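Local coordinates for protein kinase domain-containing protein (Chaetomium thermophilum, PDB 6Z3U), which probably transfers phosphate from ATP to serine and threonine, including those of the RNA polymerase II tail repeats, as the CDK7-type kinase of the CAK complex, at residues Pro152-Leu157 / Val208-Glu213; Val277-Val282 / Arg375-His380. All blocks are in the same frame, centred on the assembly; numbering follows the deposited sequence.

Interaction 1 (Pro152-Leu157 / Val208-Glu213); sequences PNIIGL and VWWCHE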
# COMPACT_ATOMS: atom_id res chain seq x y z
N PRO B 152 11.25 11.05 8.84
CA PRO B 152 11.65 11.01 10.26
C PRO B 152 10.49 10.93 11.24
O PRO B 152 10.72 10.58 12.40
CB PRO B 152 12.44 12.32 10.44
CG PRO B 152 12.71 12.82 9.06
CD PRO B 152 11.59 12.33 8.22
N ASN B 153 9.27 11.27 10.82
CA ASN B 153 8.11 11.26 11.70
C ASN B 153 7.16 10.11 11.40
O ASN B 153 5.99 10.15 11.80
CB ASN B 153 7.38 12.60 11.60
CG ASN B 153 8.25 13.77 11.99
OD1 ASN B 153 8.58 14.62 11.16
ND2 ASN B 153 8.64 13.82 13.26
N ILE B 154 7.64 9.07 10.72
CA ILE B 154 6.89 7.84 10.50
C ILE B 154 7.74 6.70 11.04
O ILE B 154 8.93 6.60 10.73
CB ILE B 154 6.56 7.61 9.02
CG1 ILE B 154 5.78 8.80 8.44
CG2 ILE B 154 5.75 6.33 8.86
CD1 ILE B 154 4.34 8.88 8.89
N ILE B 155 7.12 5.83 11.85
CA ILE B 155 7.86 4.72 12.45
C ILE B 155 8.52 3.91 11.35
O ILE B 155 7.87 3.50 10.37
CB ILE B 155 6.94 3.87 13.32
CG1 ILE B 155 7.75 2.84 14.10
CG2 ILE B 155 5.88 3.17 12.47
CD1 ILE B 155 6.94 2.05 15.10
N GLY B 156 9.82 3.67 11.48
CA GLY B 156 10.57 3.00 10.44
C GLY B 156 10.48 1.49 10.55
O GLY B 156 10.73 0.92 11.62
N LEU B 157 10.11 0.85 9.44
CA LEU B 157 10.11 -0.61 9.35
C LEU B 157 11.49 -1.04 8.88
O LEU B 157 11.83 -0.90 7.70
CB LEU B 157 9.01 -1.09 8.41
CG LEU B 157 8.86 -2.60 8.26
CD1 LEU B 157 8.51 -3.25 9.58
CD2 LEU B 157 7.82 -2.93 7.22
N VAL B 208 1.49 13.44 8.61
CA VAL B 208 0.28 13.34 7.79
C VAL B 208 0.52 13.94 6.42
O VAL B 208 -0.03 13.45 5.42
CB VAL B 208 -0.90 14.00 8.51
CG1 VAL B 208 -2.15 13.93 7.65
CG2 VAL B 208 -1.15 13.33 9.84
N TRP B 209 1.32 15.00 6.33
CA TRP B 209 1.67 15.53 5.01
C TRP B 209 2.38 14.47 4.18
O TRP B 209 2.08 14.30 2.99
CB TRP B 209 2.54 16.77 5.15
CG TRP B 209 3.17 17.20 3.86
CD1 TRP B 209 2.60 17.97 2.88
CD2 TRP B 209 4.49 16.88 3.40
NE1 TRP B 209 3.49 18.15 1.85
CE2 TRP B 209 4.65 17.49 2.14
CE3 TRP B 209 5.55 16.14 3.93
CZ2 TRP B 209 5.83 17.38 1.40
CZ3 TRP B 209 6.72 16.03 3.20
CH2 TRP B 209 6.85 16.65 1.95
N TRP B 210 3.32 13.75 4.79
CA TRP B 210 4.06 12.72 4.05
C TRP B 210 3.15 11.57 3.64
O TRP B 210 3.30 11.02 2.55
CB TRP B 210 5.23 12.22 4.90
CG TRP B 210 6.07 11.21 4.21
CD1 TRP B 210 6.29 9.92 4.60
CD2 TRP B 210 6.79 11.38 2.98
NE1 TRP B 210 7.11 9.29 3.71
CE2 TRP B 210 7.44 10.16 2.71
CE3 TRP B 210 6.96 12.45 2.10
CZ2 TRP B 210 8.24 9.98 1.58
CZ3 TRP B 210 7.75 12.27 0.99
CH2 TRP B 210 8.38 11.05 0.74
N CYS B 211 2.21 11.20 4.51
CA CYS B 211 1.24 10.17 4.14
C CYS B 211 0.47 10.58 2.90
O CYS B 211 0.38 9.82 1.92
CB CYS B 211 0.28 9.91 5.30
SG CYS B 211 1.01 9.05 6.70
N HIS B 212 -0.10 11.79 2.91
CA HIS B 212 -0.89 12.24 1.78
C HIS B 212 -0.02 12.51 0.56
O HIS B 212 -0.47 12.31 -0.57
CB HIS B 212 -1.68 13.49 2.17
CG HIS B 212 -2.66 13.25 3.27
ND1 HIS B 212 -3.46 14.25 3.79
CD2 HIS B 212 -2.98 12.13 3.96
CE1 HIS B 212 -4.22 13.76 4.75
NE2 HIS B 212 -3.95 12.47 4.87
N GLU B 213 1.22 12.95 0.77
CA GLU B 213 2.14 13.12 -0.35
C GLU B 213 2.34 11.81 -1.10
O GLU B 213 2.62 11.82 -2.30
CB GLU B 213 3.49 13.65 0.15
CG GLU B 213 4.23 14.55 -0.84
CD GLU B 213 3.48 15.84 -1.15
OE1 GLU B 213 3.73 16.43 -2.22
OE2 GLU B 213 2.66 16.27 -0.31
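I154 meets W210 and C211 where the loop between helix αC and strand β4 of the protein kinase fold rests on helix αE. Residues 152-156 are the later part of the αC-β4 loop, and L157 opens strand 157-162. αE is helix 194-213. The contact is small and buried, and about 105 Å² of surface is lost between the two segments.

The apolar packing comes from one isoleucine. Its CG1 comes in at the edge of the W210 indole, close to the ring plane, and lies 4.0 Å from W210 CD1. The isoleucine runs roughly perpendicular to the tryptophan side chain. With chi1 at -57°, CG1 lies anti to the carbonyl carbon and points at the helix; from there CD1 reaches the cysteine. A207 of αE and F239, the phenylalanine of the DFG motif, also touch I154. F239 packs on C211 too.

Polar bonds and a ring stack hold W210 and N153 from outside the two segments. The indole NE1 of W210 is hydrogen-bonded to L148 O at the end of αC, and its ring stacks on H151. N153 ND2 bonds to V234 O and E233 OE2, which ties the loop to the hairpin of strands 226-228 and 234-236. M9 of the RING-type domain-containing chain packs on P152 and W210.

At the far end of the isoleucine, I154 CD1 lies 4.0 Å from C211 SG.

Interaction 2 (Val277-Val282 / Arg375-His380); sequences VDIWSV and REMLEH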
# COMPACT_ATOMS: atom_id res chain seq x y z
N VAL B 277 -10.28 13.91 5.93
CA VAL B 277 -10.70 13.10 7.08
C VAL B 277 -9.57 13.00 8.10
O VAL B 277 -9.82 12.98 9.31
CB VAL B 277 -11.17 11.71 6.62
CG1 VAL B 277 -12.42 11.84 5.76
CG2 VAL B 277 -10.06 10.97 5.88
N ASP B 278 -8.32 12.93 7.63
CA ASP B 278 -7.19 12.86 8.55
C ASP B 278 -6.90 14.21 9.19
O ASP B 278 -6.52 14.28 10.37
CB ASP B 278 -5.94 12.35 7.84
CG ASP B 278 -5.92 10.84 7.71
OD1 ASP B 278 -6.54 10.15 8.55
OD2 ASP B 278 -5.27 10.33 6.77
N ILE B 279 -7.06 15.30 8.44
CA ILE B 279 -6.80 16.63 8.99
C ILE B 279 -7.71 16.90 10.18
O ILE B 279 -7.29 17.50 11.18
CB ILE B 279 -6.96 17.70 7.89
CG1 ILE B 279 -5.63 17.94 7.18
CG2 ILE B 279 -7.48 19.00 8.47
CD1 ILE B 279 -5.02 16.70 6.57
N TRP B 280 -8.96 16.45 10.11
CA TRP B 280 -9.88 16.63 11.23
C TRP B 280 -9.34 15.97 12.49
O TRP B 280 -9.37 16.56 13.57
CB TRP B 280 -11.25 16.06 10.88
CG TRP B 280 -12.24 16.14 12.01
CD1 TRP B 280 -12.34 15.28 13.07
CD2 TRP B 280 -13.27 17.12 12.18
NE1 TRP B 280 -13.37 15.67 13.90
CE2 TRP B 280 -13.96 16.80 13.37
CE3 TRP B 280 -13.68 18.23 11.45
CZ2 TRP B 280 -15.03 17.55 13.84
CZ3 TRP B 280 -14.74 18.98 11.91
CH2 TRP B 280 -15.40 18.64 13.10
N SER B 281 -8.87 14.72 12.37
CA SER B 281 -8.30 14.04 13.52
C SER B 281 -7.12 14.82 14.09
O SER B 281 -6.96 14.92 15.31
CB SER B 281 -7.87 12.63 13.13
OG SER B 281 -9.00 11.86 12.76
N VAL B 282 -6.29 15.39 13.21
CA VAL B 282 -5.20 16.24 13.69
C VAL B 282 -5.76 17.42 14.47
O VAL B 282 -5.25 17.78 15.54
CB VAL B 282 -4.34 16.71 12.50
CG1 VAL B 282 -3.41 17.83 12.93
CG2 VAL B 282 -3.55 15.54 11.95
N ARG B 375 -0.52 20.08 3.34
CA ARG B 375 0.48 20.98 2.77
C ARG B 375 0.20 22.42 3.17
O ARG B 375 1.10 23.14 3.63
CB ARG B 375 0.52 20.84 1.25
CG ARG B 375 1.11 22.06 0.54
CD ARG B 375 1.37 21.80 -0.94
NE ARG B 375 2.61 21.06 -1.17
CZ ARG B 375 2.69 19.79 -1.58
NH1 ARG B 375 1.59 19.08 -1.82
NH2 ARG B 375 3.88 19.23 -1.75
N GLU B 376 -1.05 22.86 3.02
CA GLU B 376 -1.41 24.20 3.48
C GLU B 376 -1.08 24.37 4.95
O GLU B 376 -0.63 25.44 5.38
CB GLU B 376 -2.90 24.45 3.24
CG GLU B 376 -3.31 24.52 1.78
CD GLU B 376 -4.81 24.53 1.60
OE1 GLU B 376 -5.52 24.20 2.58
OE2 GLU B 376 -5.29 24.85 0.49
N MET B 377 -1.28 23.31 5.74
CA MET B 377 -1.01 23.39 7.17
C MET B 377 0.45 23.72 7.44
O MET B 377 0.75 24.51 8.34
CB MET B 377 -1.40 22.06 7.82
CG MET B 377 -1.87 22.17 9.25
SD MET B 377 -2.53 20.61 9.87
CE MET B 377 -4.05 20.53 8.94
N LEU B 378 1.37 23.14 6.67
CA LEU B 378 2.79 23.34 6.92
C LEU B 378 3.26 24.74 6.57
O LEU B 378 4.27 25.20 7.12
CB LEU B 378 3.61 22.32 6.13
CG LEU B 378 3.55 20.88 6.63
CD1 LEU B 378 4.26 19.95 5.67
CD2 LEU B 378 4.16 20.76 8.03
N GLU B 379 2.56 25.44 5.68
CA GLU B 379 2.93 26.80 5.31
C GLU B 379 2.21 27.86 6.13
O GLU B 379 2.39 29.06 5.87
CB GLU B 379 2.66 27.02 3.81
CG GLU B 379 3.16 25.86 2.94
CD GLU B 379 3.49 26.28 1.52
OE1 GLU B 379 3.87 27.45 1.32
OE2 GLU B 379 3.37 25.44 0.61
N HIS B 380 1.42 27.46 7.12
CA HIS B 380 0.70 28.42 7.95
C HIS B 380 1.67 29.28 8.75
O HIS B 380 2.84 28.94 8.95
CB HIS B 380 -0.26 27.68 8.89
CG HIS B 380 -1.32 28.55 9.48
ND1 HIS B 380 -1.45 28.76 10.83
CD2 HIS B 380 -2.30 29.27 8.89
CE1 HIS B 380 -2.47 29.57 11.06
NE2 HIS B 380 -3.00 29.90 9.90
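M377 pushes its thioether end against I279 and V282, joining two helices of the kinase C-lobe. I279 and V282 belong to αF, helix 276-291, the central hydrophobic helix of that lobe in protein kinases. M377 lies on the short helix 374-378, late in the kinase domain. The nearest backbone pair is I279 and M377, with CA atoms 9.1 Å apart, so side chains alone bridge the helices.

The tight part is the methyl group of M377. The chain runs extended through chi2 and then bends at chi3, -71°, which turns CE toward the isoleucine. CE lies 3.5 Å from I279 CG1 and 3.8 Å from I279 CG2, and so sits against both branches. The isoleucine and methionine lie alongside each other, running antiparallel. All three touching residues are buried, and the contact is apolar throughout. L359 and T363 of helix 353-363, together with I372, also pack on M377.

The outer part of 375-380 is looser and more polar. E376 and E379 are exposed to solvent. E376 OE1 accepts a hydrogen bond from T373 N near the start of its own helix. H380 turns to helix 353-363, where its NE2 is hydrogen-bonded to D358 OD2. F6 of the RING-type domain-containing chain packs on R375, L378 and E379, so part of this outer side faces a partner subunit.

On αF, D278 accepts hydrogen bonds from H218 N at OD2 and from R219 N at OD1, as the αF aspartate of kinases does with the HRD motif. V282, one turn along from D278, completes the contact: its CG1, anti to the backbone N, lies 4.2 Å from M377 SD.

Overall arrangement
The two contacts follow one another along the chain, and both segments of interaction 1 precede those of interaction 2. Their centres are about 14 Å apart, and both lie in the protein kinase domain. Helix 194-213 joins them: one side meets loop 152-157, and other positions meet helices 276-291 and 374-378. E213 OE1 forms a 2.8 Å salt bridge with R375 NH2. H212 NE2 probably hydrogen-bonds to D278 OD2, and W209 packs on L378. The arrangement links the αC-β4 loop to the C-lobe core. Each contact has a side chain about 11 Å from that of D220, the predicted proton acceptor. F6 of the RING-type domain-containing chain packs beside both, on W209 and on R375, L378 and E379.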